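Local coordinates for entry-fusion complex associated protein OPG083 (Vaccinia virus, PDB 6CJ6) that forms part of the poxvirus entry-fusion complex, which merges viral and cellular membranes and opens a pore so that the virion core enters the host cytoplasm, at residues Arg83-Glu88 and Val155-Lys160; Asn12-Ser17 and Cys149-Ile154; Glu68-Val73 and Ile91-Val96. One frame throughout, in Å; residues are numbered along the deposited sequence.

Interaction 1. Residues Arg83-Glu88 and Val155-Lys160; sequences RAIAEE and VKSLNK. Unlike the reference sequence in segment 83-88: Ala-84 (reference Arg). With PDO (1,3-propandiol), chain Z; EDO (1,2-ethanediol), chain N; EOH (ethanol), chain B.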
loop_
_atom_site.group_PDB
_atom_site.type_symbol
_atom_site.label_atom_id
_atom_site.label_comp_id
_atom_site.label_asym_id
_atom_site.label_seq_id
_atom_site.Cartn_x
_atom_site.Cartn_y
_atom_site.Cartn_z
ATOM N N ARG A 83 -10.103 -14.642 2.413
ATOM C CA ARG A 83 -9.024 -15.470 2.938
ATOM C C ARG A 83 -7.968 -15.765 1.882
ATOM O O ARG A 83 -6.784 -15.892 2.213
ATOM C CB ARG A 83 -9.586 -16.769 3.515
ATOM C CG ARG A 83 -10.391 -16.514 4.653
ATOM N N ALA A 84 -8.371 -15.868 0.614
ATOM C CA ALA A 84 -7.417 -16.188 -0.441
ATOM C C ALA A 84 -6.387 -15.078 -0.606
ATOM O O ALA A 84 -5.176 -15.330 -0.600
ATOM C CB ALA A 84 -8.154 -16.442 -1.755
ATOM N N ILE A 85 -6.852 -13.836 -0.752
ATOM C CA ILE A 85 -5.928 -12.723 -0.954
ATOM C C ILE A 85 -5.125 -12.447 0.312
ATOM O O ILE A 85 -3.938 -12.108 0.248
ATOM C CB ILE A 85 -6.676 -11.477 -1.461
ATOM C CG1 ILE A 85 -5.717 -10.299 -1.586
ATOM C CG2 ILE A 85 -7.818 -11.116 -0.534
ATOM C CD1 ILE A 85 -6.372 -9.068 -2.122
ATOM N N ALA A 86 -5.753 -12.596 1.480
ATOM C CA ALA A 86 -5.035 -12.392 2.733
ATOM C C ALA A 86 -3.865 -13.361 2.853
ATOM O O ALA A 86 -2.810 -13.010 3.394
ATOM C CB ALA A 86 -5.987 -12.539 3.916
ATOM N N GLU A 87 -4.029 -14.584 2.344
ATOM C CA GLU A 87 -2.951 -15.563 2.417
ATOM C C GLU A 87 -1.847 -15.261 1.413
ATOM O O GLU A 87 -0.682 -15.604 1.651
ATOM C CB GLU A 87 -3.507 -16.974 2.229
ATOM C CG GLU A 87 -2.458 -18.073 2.294
ATOM C CD GLU A 87 -2.968 -19.329 2.971
ATOM O OE1 GLU A 87 -4.020 -19.259 3.643
ATOM O OE2 GLU A 87 -2.315 -20.384 2.833
ATOM N N GLU A 88 -2.180 -14.614 0.297
ATOM C CA GLU A 88 -1.148 -14.246 -0.667
ATOM C C GLU A 88 -0.313 -13.076 -0.161
ATOM O O GLU A 88 0.904 -13.032 -0.383
ATOM C CB GLU A 88 -1.778 -13.929 -2.023
ATOM N N VAL A 155 -0.209 -3.022 -2.882
ATOM C CA VAL A 155 -0.534 -2.443 -4.189
ATOM C C VAL A 155 -0.692 -3.543 -5.229
ATOM O O VAL A 155 -1.737 -3.672 -5.873
ATOM C CB VAL A 155 0.531 -1.421 -4.625
ATOM C CG1 VAL A 155 0.349 -1.080 -6.100
ATOM C CG2 VAL A 155 0.458 -0.160 -3.791
ATOM N N LYS A 156 0.345 -4.366 -5.389
ATOM C CA LYS A 156 0.376 -5.357 -6.456
ATOM C C LYS A 156 -0.723 -6.406 -6.339
ATOM O O LYS A 156 -0.899 -7.197 -7.272
ATOM C CB LYS A 156 1.760 -6.006 -6.513
ATOM C CG LYS A 156 2.895 -4.995 -6.625
ATOM C CD LYS A 156 4.242 -5.671 -6.792
ATOM C CE LYS A 156 4.395 -6.226 -8.190
ATOM N NZ LYS A 156 5.644 -7.021 -8.340
ATOM N N SER A 157 -1.470 -6.430 -5.234
ATOM C CA SER A 157 -2.577 -7.362 -5.060
ATOM C C SER A 157 -3.930 -6.667 -5.152
ATOM O O SER A 157 -4.764 -7.047 -5.977
ATOM C CB SER A 157 -2.437 -8.119 -3.733
ATOM O OG SER A 157 -3.467 -9.081 -3.591
ATOM N N LEU A 158 -4.170 -5.646 -4.324
ATOM C CA LEU A 158 -5.451 -4.949 -4.352
ATOM C C LEU A 158 -5.673 -4.184 -5.652
ATOM O O LEU A 158 -6.822 -3.861 -5.976
ATOM C CB LEU A 158 -5.567 -3.987 -3.168
ATOM C CG LEU A 158 -5.575 -4.547 -1.745
ATOM C CD1 LEU A 158 -5.856 -3.434 -0.760
ATOM C CD2 LEU A 158 -6.602 -5.642 -1.591
ATOM N N ASN A 159 -4.607 -3.882 -6.397
ATOM C CA ASN A 159 -4.746 -3.140 -7.644
ATOM C C ASN A 159 -5.423 -3.956 -8.732
ATOM O O ASN A 159 -5.950 -3.376 -9.688
ATOM C CB ASN A 159 -3.370 -2.723 -8.153
ATOM C CG ASN A 159 -3.411 -1.445 -8.934
ATOM O OD1 ASN A 159 -4.308 -0.624 -8.742
ATOM N ND2 ASN A 159 -2.440 -1.260 -9.820
ATOM N N LYS A 160 -5.403 -5.279 -8.619
ATOM C CA LYS A 160 -5.973 -6.157 -9.626
ATOM C C LYS A 160 -7.463 -6.401 -9.429
ATOM O O LYS A 160 -8.078 -7.059 -10.271
ATOM C CB LYS A 160 -5.231 -7.499 -9.626
ATOM C CG LYS A 160 -3.737 -7.400 -9.899
ATOM C CD LYS A 160 -3.056 -8.734 -9.625
ATOM C CE LYS A 160 -1.586 -8.709 -10.007
ATOM N NZ LYS A 160 -0.886 -9.958 -9.583
HETATM C C1 PDO Z . -1.561 -11.994 -5.376
HETATM O O1 PDO Z . -2.489 -11.760 -4.311
HETATM C C2 PDO Z . -0.161 -12.174 -4.801
HETATM C C3 PDO Z . 0.652 -13.153 -5.639
HETATM O O3 PDO Z . 1.599 -13.826 -4.803
HETATM C C1 EDO N . 3.834 -8.319 -11.420
HETATM O O1 EDO N . 3.777 -8.649 -10.027
HETATM C C2 EDO N . 5.187 -7.694 -11.739
HETATM O O2 EDO N . 5.045 -6.781 -12.833
HETATM C C1 EOH B . 2.251 -10.787 -7.530
HETATM C C2 EOH B . 3.681 -10.608 -7.665
HETATM O O EOH B . 1.583 -9.585 -7.188
#

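Interaction 2. Residues Asn12-Ser17 and Cys149-Ile154; sequences NLFIDS and CGLQTI. With PDO (1,3-propandiol), chain X; MOH (methanol), chain C.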
loop_
_atom_site.group_PDB
_atom_site.type_symbol
_atom_site.label_atom_id
_atom_site.label_comp_id
_atom_site.label_asym_id
_atom_site.label_seq_id
_atom_site.Cartn_x
_atom_site.Cartn_y
_atom_site.Cartn_z
ATOM N N ASN A 12 -7.731 1.736 -3.978
ATOM C CA ASN A 12 -8.249 3.074 -3.713
ATOM C C ASN A 12 -8.925 3.138 -2.350
ATOM O O ASN A 12 -8.681 4.060 -1.564
ATOM C CB ASN A 12 -9.227 3.481 -4.814
ATOM C CG ASN A 12 -8.554 3.642 -6.158
ATOM O OD1 ASN A 12 -8.584 2.735 -6.994
ATOM N ND2 ASN A 12 -7.938 4.799 -6.376
ATOM N N LEU A 13 -9.782 2.160 -2.050
ATOM C CA LEU A 13 -10.434 2.135 -0.745
ATOM C C LEU A 13 -9.417 1.945 0.374
ATOM O O LEU A 13 -9.531 2.567 1.438
ATOM C CB LEU A 13 -11.495 1.035 -0.707
ATOM C CG LEU A 13 -12.557 1.108 -1.804
ATOM C CD1 LEU A 13 -13.635 0.059 -1.586
ATOM C CD2 LEU A 13 -13.162 2.504 -1.872
ATOM N N PHE A 14 -8.411 1.095 0.151
ATOM C CA PHE A 14 -7.406 0.849 1.180
ATOM C C PHE A 14 -6.598 2.104 1.470
ATOM O O PHE A 14 -6.441 2.504 2.631
ATOM C CB PHE A 14 -6.485 -0.298 0.755
ATOM C CG PHE A 14 -5.204 -0.378 1.545
ATOM C CD1 PHE A 14 -5.168 -1.019 2.772
ATOM C CD2 PHE A 14 -4.037 0.191 1.058
ATOM C CE1 PHE A 14 -3.992 -1.090 3.501
ATOM C CE2 PHE A 14 -2.861 0.126 1.781
ATOM C CZ PHE A 14 -2.838 -0.517 3.006
ATOM N N ILE A 15 -6.065 2.741 0.426
ATOM C CA ILE A 15 -5.162 3.863 0.650
ATOM C C ILE A 15 -5.906 5.047 1.256
ATOM O O ILE A 15 -5.367 5.760 2.109
ATOM C CB ILE A 15 -4.380 4.224 -0.628
ATOM C CG1 ILE A 15 -3.209 5.148 -0.284
ATOM C CG2 ILE A 15 -5.285 4.864 -1.671
ATOM C CD1 ILE A 15 -2.230 4.540 0.701
ATOM N N ASP A 16 -7.159 5.264 0.849
ATOM C CA ASP A 16 -7.948 6.338 1.444
ATOM C C ASP A 16 -8.138 6.107 2.936
ATOM O O ASP A 16 -8.046 7.047 3.734
ATOM C CB ASP A 16 -9.296 6.453 0.735
ATOM C CG ASP A 16 -9.167 6.992 -0.675
ATOM O OD1 ASP A 16 -8.065 7.461 -1.028
ATOM O OD2 ASP A 16 -10.161 6.944 -1.431
ATOM N N SER A 17 -8.396 4.857 3.328
ATOM C CA SER A 17 -8.453 4.510 4.745
ATOM C C SER A 17 -7.096 4.695 5.409
ATOM O O SER A 17 -7.002 5.248 6.511
ATOM C CB SER A 17 -8.914 3.062 4.898
ATOM O OG SER A 17 -8.686 2.592 6.217
ATOM N N CYS A 149 7.865 -1.709 1.594
ATOM C CA CYS A 149 7.688 -3.061 1.076
ATOM C C CYS A 149 6.281 -3.573 1.344
ATOM O O CYS A 149 5.690 -4.265 0.505
ATOM C CB CYS A 149 8.711 -4.000 1.710
ATOM S SG CYS A 149 8.284 -5.754 1.599
ATOM N N GLY A 150 5.730 -3.252 2.515
ATOM C CA GLY A 150 4.378 -3.683 2.821
ATOM C C GLY A 150 3.350 -3.043 1.911
ATOM O O GLY A 150 2.442 -3.715 1.414
ATOM N N LEU A 151 3.481 -1.739 1.671
ATOM C CA LEU A 151 2.568 -1.065 0.756
ATOM C C LEU A 151 2.688 -1.634 -0.653
ATOM O O LEU A 151 1.680 -1.815 -1.348
ATOM C CB LEU A 151 2.848 0.438 0.766
ATOM C CG LEU A 151 1.845 1.336 0.044
ATOM C CD1 LEU A 151 0.456 1.164 0.629
ATOM C CD2 LEU A 151 2.284 2.790 0.122
ATOM N N GLN A 152 3.914 -1.938 -1.086
ATOM C CA GLN A 152 4.121 -2.486 -2.424
ATOM C C GLN A 152 3.391 -3.812 -2.594
ATOM O O GLN A 152 2.666 -4.013 -3.577
ATOM C CB GLN A 152 5.616 -2.656 -2.703
ATOM C CG GLN A 152 5.903 -3.700 -3.775
ATOM C CD GLN A 152 7.339 -3.689 -4.250
ATOM O OE1 GLN A 152 7.920 -2.630 -4.487
ATOM N NE2 GLN A 152 7.920 -4.870 -4.396
ATOM N N THR A 153 3.579 -4.735 -1.646
ATOM C CA THR A 153 2.878 -6.012 -1.705
ATOM C C THR A 153 1.370 -5.805 -1.777
ATOM O O THR A 153 0.674 -6.489 -2.535
ATOM C CB THR A 153 3.244 -6.859 -0.485
ATOM O OG1 THR A 153 4.665 -6.850 -0.305
ATOM C CG2 THR A 153 2.774 -8.301 -0.669
ATOM N N ILE A 154 0.853 -4.845 -1.009
ATOM C CA ILE A 154 -0.579 -4.566 -1.007
ATOM C C ILE A 154 -1.020 -3.931 -2.326
ATOM O O ILE A 154 -2.095 -4.252 -2.850
ATOM C CB ILE A 154 -0.952 -3.716 0.221
ATOM C CG1 ILE A 154 -0.791 -4.547 1.499
ATOM C CG2 ILE A 154 -2.365 -3.165 0.098
ATOM C CD1 ILE A 154 -1.140 -3.802 2.758
HETATM C C1 PDO X . -12.181 4.685 5.996
HETATM O O1 PDO X . -11.554 4.831 4.717
HETATM C C2 PDO X . -11.177 4.115 6.992
HETATM C C3 PDO X . -10.425 5.231 7.706
HETATM O O3 PDO X . -9.384 4.665 8.510
HETATM C C MOH C . 10.868 -3.863 -5.553
HETATM O O MOH C . 10.968 -2.770 -4.663
#

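Interaction 3. Residues Glu68-Val73 and Ile91-Val96; sequences ESFIEV and IDLDDV. With PDO (1,3-propandiol), chain D; PDO (1,3-propandiol), chain X; EOH (ethanol), chain E.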
loop_
_atom_site.group_PDB
_atom_site.type_symbol
_atom_site.label_atom_id
_atom_site.label_comp_id
_atom_site.label_asym_id
_atom_site.label_seq_id
_atom_site.Cartn_x
_atom_site.Cartn_y
_atom_site.Cartn_z
ATOM N N GLU A 68 -4.899 -2.673 9.746
ATOM C CA GLU A 68 -6.266 -2.253 10.042
ATOM C C GLU A 68 -7.017 -1.928 8.760
ATOM O O GLU A 68 -8.144 -2.390 8.548
ATOM C CB GLU A 68 -6.269 -1.028 10.959
ATOM C CG GLU A 68 -5.667 -1.224 12.339
ATOM C CD GLU A 68 -5.887 -0.015 13.238
ATOM O OE1 GLU A 68 -7.033 0.477 13.307
ATOM O OE2 GLU A 68 -4.914 0.449 13.869
ATOM N N SER A 69 -6.393 -1.133 7.884
ATOM C CA SER A 69 -7.046 -0.740 6.641
ATOM C C SER A 69 -7.296 -1.946 5.744
ATOM O O SER A 69 -8.352 -2.047 5.110
ATOM C CB SER A 69 -6.199 0.309 5.916
ATOM O OG SER A 69 -5.931 1.428 6.747
ATOM N N PHE A 70 -6.337 -2.873 5.681
ATOM C CA PHE A 70 -6.504 -4.059 4.847
ATOM C C PHE A 70 -7.702 -4.881 5.297
ATOM O O PHE A 70 -8.547 -5.267 4.482
ATOM C CB PHE A 70 -5.231 -4.905 4.875
ATOM C CG PHE A 70 -5.342 -6.195 4.107
ATOM C CD1 PHE A 70 -5.213 -6.209 2.727
ATOM C CD2 PHE A 70 -5.573 -7.393 4.766
ATOM C CE1 PHE A 70 -5.315 -7.394 2.019
ATOM C CE2 PHE A 70 -5.675 -8.582 4.063
ATOM C CZ PHE A 70 -5.547 -8.584 2.689
ATOM N N ILE A 71 -7.785 -5.172 6.596
ATOM C CA ILE A 71 -8.927 -5.915 7.121
ATOM C C ILE A 71 -10.217 -5.144 6.884
ATOM O O ILE A 71 -11.228 -5.711 6.447
ATOM C CB ILE A 71 -8.710 -6.235 8.611
ATOM C CG1 ILE A 71 -7.568 -7.240 8.777
ATOM C CG2 ILE A 71 -9.998 -6.747 9.239
ATOM C CD1 ILE A 71 -6.977 -7.261 10.166
ATOM N N GLU A 72 -10.197 -3.836 7.153
ATOM C CA GLU A 72 -11.390 -3.018 6.967
ATOM C C GLU A 72 -11.878 -3.056 5.524
ATOM O O GLU A 72 -13.084 -3.140 5.270
ATOM C CB GLU A 72 -11.094 -1.580 7.379
ATOM C CG GLU A 72 -12.205 -0.621 7.035
ATOM C CD GLU A 72 -11.723 0.804 6.915
ATOM O OE1 GLU A 72 -10.664 1.125 7.497
ATOM O OE2 GLU A 72 -12.400 1.598 6.226
ATOM N N VAL A 73 -10.953 -3.001 4.565
ATOM C CA VAL A 73 -11.342 -2.920 3.162
ATOM C C VAL A 73 -11.673 -4.296 2.598
ATOM O O VAL A 73 -12.607 -4.444 1.803
ATOM C CB VAL A 73 -10.255 -2.192 2.350
ATOM C CG1 VAL A 73 -10.324 -2.580 0.879
ATOM C CG2 VAL A 73 -10.406 -0.689 2.516
ATOM N N ILE A 91 -1.250 -11.858 5.637
ATOM C CA ILE A 91 -1.961 -11.263 6.763
ATOM C C ILE A 91 -3.010 -12.257 7.247
ATOM O O ILE A 91 -3.782 -12.789 6.442
ATOM C CB ILE A 91 -2.618 -9.926 6.369
ATOM C CG1 ILE A 91 -1.549 -8.886 6.020
ATOM C CG2 ILE A 91 -3.522 -9.421 7.481
ATOM C CD1 ILE A 91 -2.110 -7.574 5.522
ATOM N N ASP A 92 -3.034 -12.507 8.554
ATOM C CA ASP A 92 -4.021 -13.395 9.157
ATOM C C ASP A 92 -5.235 -12.572 9.568
ATOM O O ASP A 92 -5.113 -11.623 10.347
ATOM C CB ASP A 92 -3.426 -14.105 10.371
ATOM C CG ASP A 92 -4.234 -15.319 10.797
ATOM O OD1 ASP A 92 -5.480 -15.236 10.824
ATOM O OD2 ASP A 92 -3.618 -16.363 11.102
ATOM N N LEU A 93 -6.407 -12.935 9.049
ATOM C CA LEU A 93 -7.616 -12.175 9.350
ATOM C C LEU A 93 -8.131 -12.405 10.766
ATOM O O LEU A 93 -9.041 -11.688 11.196
ATOM C CB LEU A 93 -8.702 -12.491 8.320
ATOM C CG LEU A 93 -8.332 -12.172 6.869
ATOM C CD1 LEU A 93 -9.408 -12.668 5.915
ATOM C CD2 LEU A 93 -8.100 -10.679 6.690
ATOM N N ASP A 94 -7.578 -13.375 11.498
ATOM C CA ASP A 94 -7.988 -13.614 12.877
ATOM C C ASP A 94 -7.118 -12.890 13.895
ATOM O O ASP A 94 -7.629 -12.471 14.941
ATOM C CB ASP A 94 -7.996 -15.114 13.186
ATOM C CG ASP A 94 -9.144 -15.839 12.515
ATOM O OD1 ASP A 94 -10.244 -15.253 12.417
ATOM O OD2 ASP A 94 -8.947 -16.995 12.085
ATOM N N ASP A 95 -5.821 -12.740 13.626
ATOM C CA ASP A 95 -4.956 -12.012 14.542
ATOM C C ASP A 95 -5.463 -10.583 14.716
ATOM O O ASP A 95 -6.189 -10.045 13.876
ATOM C CB ASP A 95 -3.522 -11.965 14.013
ATOM C CG ASP A 95 -2.885 -13.335 13.896
ATOM O OD1 ASP A 95 -3.307 -14.262 14.619
ATOM O OD2 ASP A 95 -1.946 -13.474 13.081
ATOM N N VAL A 96 -5.081 -9.970 15.832
ATOM C CA VAL A 96 -5.407 -8.565 16.056
ATOM C C VAL A 96 -4.555 -7.729 15.109
ATOM O O VAL A 96 -3.414 -8.107 14.805
ATOM C CB VAL A 96 -5.211 -8.160 17.525
ATOM C CG1 VAL A 96 -6.066 -9.033 18.433
ATOM C CG2 VAL A 96 -3.745 -8.235 17.910
HETATM C C1 PDO D . -4.515 -18.066 13.468
HETATM O O1 PDO D . -5.508 -17.120 13.058
HETATM C C2 PDO D . -4.962 -19.470 13.083
HETATM C C3 PDO D . -3.774 -20.321 12.648
HETATM O O3 PDO D . -4.248 -21.498 11.983
HETATM C C1 PDO X . -12.181 4.685 5.996
HETATM O O1 PDO X . -11.554 4.831 4.717
HETATM C C2 PDO X . -11.177 4.115 6.992
HETATM C C3 PDO X . -10.425 5.231 7.706
HETATM O O3 PDO X . -9.384 4.665 8.510
HETATM C C1 EOH E . -2.779 -11.342 19.281
HETATM C C2 EOH E . -3.702 -10.856 20.376
HETATM O O EOH E . -3.555 -11.733 18.142
#

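Interaction 1. Residues Arg83-Glu88 and Val155-Lys160
No ring, amide or carboxylate takes part where Ile-85 meets Ser-157 and Leu-158: one branched aliphatic chain is set against a hydroxyl and a methyl. The contact belongs to the helical bundle of the L1R/F9L fold and joins helix 79-89 to helix 145-158. Ile-85 does the reaching. Its CG1 lies anti to the backbone N (chi1 176°) and the chain stays extended beyond, which carries CD1 across the gap between the helices. There CD1 presses on Leu-158 CD2 at 3.5 Å, tighter than usual for two carbons, the two chains roughly perpendicular. Ile-74 of helix 59-74 touches both of these residues and ties a third helix into the same apolar patch, while Leu-158 also packs on Tyr-11 of helix 10-24.

Ser-157 CB is directed toward the neighbouring helix, yet its hydroxyl finds only carbon on Ile-85, with OG 3.3 Å from CG1. No hydrogen bond links the two segments. A bound 1,3-propandiol meets that hydroxyl instead and also touches Glu-88, of which the side chain is modelled only as far as CB, 3.2 Å from the diol O1. Between Ser-157 OG and the same O1 runs a hydrogen bond of 2.9 Å, in which either hydroxyl could be the donor.

Interaction 2. Residues Asn12-Ser17 and Cys149-Ile154
Phe-14 pushes its ring out from helix 10-24 into the angle between Leu-151 and Ile-154 of helix 145-158, and the two residues receive it in different ways. Ile-154 lies over one face: its CG2 sits 3.9 Å from the ring centroid and 16° off the normal, a CH-pi contact displaced slightly toward the rim. The other arm of the same residue stays on that face but reaches out toward the tip of the ring, bringing CD1 within 3.7 Å of Phe-14 CZ. With CG2 anti to the backbone N and CG1 beside it (chi1 -69°), Ile-154 spreads into a fork that follows the ring from CD2 to CE1. Leu-151 fills the edge, its CD1 in the ring plane and 3.7 Å from Phe-14 CE2.

In the helical core of the L1R/F9L fold, segments 12-17 and 149-154 run roughly antiparallel, at 153°, their axes approaching to 12.0 Å. So wide a spacing leaves the gap to be bridged by large side chains, and Met-66 of helix 59-74 adds to the packing against both Leu-151 and Ile-154. Ile-15 gives a second, shallower bump: its CD1 lies 4.3 Å from Leu-151 CD1, so that one methyl is shared between the phenyl edge and the isoleucine. Beyond, Val-140 of strand 133-141 touches both Ile-15 and Leu-151, and two residues before Leu-151, Cys-149 fastens its helix to helix 102-113 by a disulfide with Cys-107.

Interaction 3. Residues Glu68-Val73 and Ile91-Val96
Phe-70 turns one face of its ring to the end of Ile-91, whose CD1 stands 4.0 Å from the ring centroid and 28° off the normal, a CH-pi contact. The methyl is not centred but shifted toward the CG-CD2 side, coming to 3.5 Å from Phe-70 CD2, and the two side chains run alongside one another, pointing opposite ways. Leu-93 adds its CD2, which approaches Phe-70 CE2 obliquely at 4.1 Å and lies equally far from Ile-71 CG1.

This is how the loop after helix 79-89 is laid along helix 59-74 in the helical part of the L1R/F9L fold; Ala-86 of helix 79-89 touches both Phe-70 and Leu-93. The loop keeps its polar side elsewhere. Asp-92 points away from the helix and makes an Asx turn, its OD1 accepting from Asp-94 N at 2.9 Å, met on the anti side and 23° out of the carboxylate plane.

Between the segments there is only carbon against carbon, with no hydrogen bond or salt bridge, which implies that the loop is held here by shape and by the partial burial of apolar groups, Phe-70 and Ile-91 being the buried pair, its own turn being fixed by Asp-92.

From the N terminus, helix 10-24 comes first, and interaction 2 joins it to helix 145-158, closing a loop of 131 residues that contains all the strands from 36-41 to 133-141. Interaction 3 lies wholly within that loop and is far more local: only 17 residues, most of them helix, separate 68-73 from 91-96. Interaction 1 crosses both, starting at 83-88 between the segments of interaction 3 and ending at 155-160, just past those of interaction 2. The three also touch directly. Leu-158 packs on Phe-14, Ala-86 O probably accepts a hydrogen bond from Ile-91 N, and Ser-17 OG hydrogen-bonds to Ser-69 OG and Glu-72 OE1, uniting four helices and one loop.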